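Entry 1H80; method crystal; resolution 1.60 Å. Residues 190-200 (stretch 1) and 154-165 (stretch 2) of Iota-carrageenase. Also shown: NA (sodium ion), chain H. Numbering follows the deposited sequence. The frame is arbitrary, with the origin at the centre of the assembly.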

# COMPACT_ATOMS: atom_id res chain seq x y z
N GLY A 190 0.08 9.87 2.42
CA GLY A 190 -1.07 9.11 2.87
C GLY A 190 -1.31 7.83 2.10
O GLY A 190 -2.24 7.08 2.41
N TYR A 191 -0.47 7.55 1.12
CA TYR A 191 -0.65 6.36 0.33
C TYR A 191 0.62 5.55 0.15
O TYR A 191 1.29 5.25 1.12
CB TYR A 191 -1.29 6.74 -1.00
CG TYR A 191 -2.61 7.45 -0.77
CD1 TYR A 191 -3.76 6.73 -0.49
CD2 TYR A 191 -2.68 8.84 -0.73
CE1 TYR A 191 -4.96 7.37 -0.16
CE2 TYR A 191 -3.87 9.50 -0.41
CZ TYR A 191 -5.00 8.75 -0.12
OH TYR A 191 -6.19 9.37 0.21
N GLY A 192 0.94 5.19 -1.09
CA GLY A 192 2.13 4.40 -1.31
C GLY A 192 1.89 3.31 -2.34
O GLY A 192 1.01 3.42 -3.18
N LEU A 193 2.65 2.24 -2.23
CA LEU A 193 2.56 1.16 -3.20
C LEU A 193 1.37 0.22 -3.05
O LEU A 193 0.55 0.11 -3.96
CB LEU A 193 3.88 0.39 -3.18
CG LEU A 193 4.12 -0.69 -4.23
CD1 LEU A 193 3.69 -0.23 -5.61
CD2 LEU A 193 5.61 -1.03 -4.21
N ILE A 194 1.27 -0.45 -1.91
CA ILE A 194 0.19 -1.40 -1.67
C ILE A 194 -0.69 -1.02 -0.49
O ILE A 194 -0.19 -0.56 0.53
CB ILE A 194 0.72 -2.80 -1.29
CG1 ILE A 194 1.81 -3.26 -2.25
CG2 ILE A 194 -0.44 -3.80 -1.24
CD1 ILE A 194 1.35 -3.43 -3.68
N GLN A 195 -1.99 -1.18 -0.64
CA GLN A 195 -2.88 -1.01 0.50
C GLN A 195 -3.77 -2.23 0.42
O GLN A 195 -4.36 -2.52 -0.62
CB GLN A 195 -3.73 0.26 0.47
CG GLN A 195 -4.59 0.31 1.74
CD GLN A 195 -4.98 1.69 2.20
OE1 GLN A 195 -5.64 1.84 3.23
NE2 GLN A 195 -4.58 2.71 1.46
N THR A 196 -3.85 -2.97 1.53
CA THR A 196 -4.64 -4.20 1.58
C THR A 196 -5.91 -4.06 2.40
O THR A 196 -5.88 -3.55 3.52
CB THR A 196 -3.83 -5.35 2.19
OG1 THR A 196 -3.57 -5.07 3.57
CG2 THR A 196 -2.51 -5.52 1.45
N TYR A 197 -7.02 -4.54 1.85
CA TYR A 197 -8.30 -4.50 2.54
C TYR A 197 -8.80 -5.92 2.78
O TYR A 197 -9.12 -6.30 3.91
CB TYR A 197 -9.30 -3.73 1.68
CG TYR A 197 -8.87 -2.31 1.42
CD1 TYR A 197 -8.97 -1.33 2.41
CD2 TYR A 197 -8.33 -1.95 0.19
CE1 TYR A 197 -8.55 -0.03 2.17
CE2 TYR A 197 -7.90 -0.64 -0.06
CZ TYR A 197 -8.02 0.31 0.94
OH TYR A 197 -7.60 1.60 0.69
N GLY A 198 -8.86 -6.70 1.71
CA GLY A 198 -9.30 -8.08 1.81
C GLY A 198 -8.32 -8.92 1.03
O GLY A 198 -8.03 -8.62 -0.13
N ALA A 199 -7.81 -9.98 1.65
CA ALA A 199 -6.85 -10.83 0.96
C ALA A 199 -6.57 -12.11 1.72
O ALA A 199 -6.58 -12.14 2.95
CB ALA A 199 -5.54 -10.07 0.75
N ASP A 200 -6.34 -13.18 0.97
CA ASP A 200 -6.03 -14.47 1.56
C ASP A 200 -4.92 -15.11 0.74
O ASP A 200 -5.01 -15.19 -0.48
CB ASP A 200 -7.25 -15.39 1.54
CG ASP A 200 -8.22 -15.09 2.66
OD1 ASP A 200 -7.95 -15.51 3.81
OD2 ASP A 200 -9.25 -14.44 2.40
NA NA H . -2.36 6.94 -6.55
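Stretch 2 (154-165) KTIFASILVDVT

Stretch 2 lies alongside stretch 1 as the neighbouring strand of a parallel beta sheet, held by a ladder of backbone hydrogen bonds and extended at its N-terminal end by a loop that packs against the ring of Tyr 191. The direction follows from the strand axes: those of 160-162 and 194-196 approach to 5.0 Å, and their N-to-C directions differ by 14°. The register is constant through six consecutive pairs, from Gly 192 with Ala 158 (Gly 192 CA to Ala 158 CA 4.7 Å) to Tyr 197 with Asp 163 (Tyr 197 CA to Asp 163 CA 5.0 Å).

Stretch 2 begins as a loop. Lys 154 has positive phi and psi (49/47) and makes no contact with stretch 1; Phe 157 also has positive phi (79/139), and its CA-to-CB bond points away. The backbone here still meets the Tyr 191 ring: Phe 157 N is 3.3 Å from Tyr 191 CD1 over one face, and Ile 156 CA lies 4.3 Å from the ring centroid, 26° off the normal, a CH-pi contact. Ile 156 CG2 also reaches Tyr 191 CZ at 3.6 Å. The same loop binds the sodium ion through Thr 155 OG1 (2.4 Å from NA), Ile 156 O (2.4 Å) and Phe 157 O (2.3 Å), with water 2 and one atom from elsewhere in the structure. Water 1 lies between the stretches, 2.8 Å from Phe 157 O, and accepts from Gly 192 N at 3.0 Å.

The ladder starts where Ser 159 N donates to Gly 192 O (2.9 Å, 154°). Ile 160 N then donates to Leu 193 O (2.8 Å), Gln 195 N to Ile 160 O (3.1 Å) and Val 162 N to Gln 195 O (3.0 Å). Ile 160 and Val 162 thus each use both N and O towards stretch 1, as expected of alternate residues in a parallel pair. At the end of the ladder Val 162 O accepts twice, from Tyr 197 N at 2.8 Å and from Gly 198 N at 3.3 Å.

Side chains alternate between the two faces of the sheet. On one, Ile 160 and Val 162 join Ile 194 and Thr 196: Ile 160 CB is 3.5 Å from Ile 194 CD1, and Val 162 CG2 is 3.9 Å from Ile 194 CG2. Val 162 CG1 also touches Ala 199 CB at 3.7 Å. Leu 161 shares the other face with Gln 195, and its CD2 lies at the edge of the Tyr 197 ring, 4.3 Å from CE2.

Beyond the strand, Asp 163 OD1 comes within 3.4 Å of Tyr 197 CD2 and accepts from Val 164 N (2.7 Å) within its own stretch. Water 3 joins the two stretches here, donating to Asp 163 O and Gly 198 O, both at 2.7 Å. Val 164 CG1 sits 3.9 Å from Gly 198 CA; an ideal CB on that glycine would fall 2.7 Å from Val 164 CG1, a clash, so the close packing uses the absence of a side chain.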

# COMPACT_ATOMS: atom_id res chain seq x y z
N LYS A 154 2.58 12.15 -6.48
CA LYS A 154 1.82 12.32 -5.26
C LYS A 154 0.32 12.26 -5.50
O LYS A 154 -0.43 13.11 -5.02
CB LYS A 154 2.20 13.64 -4.57
CG LYS A 154 3.64 13.66 -4.06
CD LYS A 154 3.85 14.79 -3.07
CE LYS A 154 5.28 14.84 -2.56
NZ LYS A 154 6.23 15.19 -3.65
N THR A 155 -0.11 11.26 -6.25
CA THR A 155 -1.52 11.09 -6.53
C THR A 155 -2.22 10.47 -5.33
O THR A 155 -1.58 9.89 -4.45
CB THR A 155 -1.76 10.15 -7.73
OG1 THR A 155 -1.20 8.86 -7.44
CG2 THR A 155 -1.13 10.71 -8.98
N ILE A 156 -3.54 10.60 -5.29
CA ILE A 156 -4.34 10.01 -4.23
C ILE A 156 -4.39 8.52 -4.55
O ILE A 156 -4.22 8.13 -5.71
CB ILE A 156 -5.77 10.58 -4.24
CG1 ILE A 156 -5.74 12.10 -4.07
CG2 ILE A 156 -6.60 9.92 -3.15
CD1 ILE A 156 -5.06 12.57 -2.79
N PHE A 157 -4.60 7.70 -3.53
CA PHE A 157 -4.70 6.24 -3.66
C PHE A 157 -3.38 5.51 -3.78
O PHE A 157 -2.46 5.95 -4.47
CB PHE A 157 -5.56 5.85 -4.87
CG PHE A 157 -6.98 6.29 -4.75
CD1 PHE A 157 -7.84 5.70 -3.84
CD2 PHE A 157 -7.46 7.33 -5.54
CE1 PHE A 157 -9.16 6.13 -3.70
CE2 PHE A 157 -8.77 7.78 -5.41
CZ PHE A 157 -9.62 7.18 -4.49
N ALA A 158 -3.29 4.37 -3.10
CA ALA A 158 -2.10 3.53 -3.19
C ALA A 158 -2.16 3.00 -4.61
O ALA A 158 -3.24 2.91 -5.21
CB ALA A 158 -2.18 2.39 -2.19
N SER A 159 -1.01 2.63 -5.16
CA SER A 159 -0.96 2.14 -6.53
C SER A 159 -1.65 0.80 -6.76
O SER A 159 -2.24 0.59 -7.81
CB SER A 159 0.48 2.05 -6.99
OG SER A 159 1.05 3.34 -7.03
N ILE A 160 -1.56 -0.09 -5.79
CA ILE A 160 -2.20 -1.40 -5.91
C ILE A 160 -3.16 -1.56 -4.75
O ILE A 160 -2.76 -1.62 -3.59
CB ILE A 160 -1.15 -2.53 -5.91
CG1 ILE A 160 -0.18 -2.32 -7.08
CG2 ILE A 160 -1.84 -3.88 -6.05
CD1 ILE A 160 0.90 -3.36 -7.20
N LEU A 161 -4.44 -1.62 -5.08
CA LEU A 161 -5.49 -1.77 -4.08
C LEU A 161 -5.94 -3.22 -4.05
O LEU A 161 -6.59 -3.69 -4.97
CB LEU A 161 -6.67 -0.86 -4.44
CG LEU A 161 -6.31 0.62 -4.65
CD1 LEU A 161 -7.50 1.37 -5.19
CD2 LEU A 161 -5.84 1.22 -3.33
N VAL A 162 -5.56 -3.93 -2.99
CA VAL A 162 -5.93 -5.33 -2.81
C VAL A 162 -7.25 -5.19 -2.07
O VAL A 162 -7.33 -5.37 -0.85
CB VAL A 162 -4.87 -6.06 -1.97
CG1 VAL A 162 -5.16 -7.56 -1.94
CG2 VAL A 162 -3.49 -5.81 -2.56
N ASP A 163 -8.28 -4.88 -2.84
CA ASP A 163 -9.61 -4.57 -2.32
C ASP A 163 -10.69 -5.63 -2.33
O ASP A 163 -10.49 -6.78 -2.72
CB ASP A 163 -10.13 -3.34 -3.07
CG ASP A 163 -10.72 -2.30 -2.15
OD1 ASP A 163 -11.33 -2.67 -1.13
OD2 ASP A 163 -10.57 -1.09 -2.45
N VAL A 164 -11.87 -5.20 -1.88
CA VAL A 164 -13.05 -6.05 -1.82
C VAL A 164 -14.06 -5.49 -2.82
O VAL A 164 -13.97 -4.33 -3.22
CB VAL A 164 -13.68 -6.05 -0.40
CG1 VAL A 164 -12.67 -6.54 0.62
CG2 VAL A 164 -14.17 -4.66 -0.04
N THR A 165 -14.99 -6.33 -3.23
CA THR A 165 -16.04 -5.92 -4.16
C THR A 165 -17.33 -6.61 -3.76
O THR A 165 -17.31 -7.74 -3.26
CB THR A 165 -15.71 -6.28 -5.62
OG1 THR A 165 -15.57 -7.70 -5.76
CG2 THR A 165 -14.43 -5.61 -6.06
O HOH W 1 0.31 6.15 -3.84
O HOH W 2 -0.25 5.87 -7.09
O HOH W 3 -8.33 -8.40 -2.83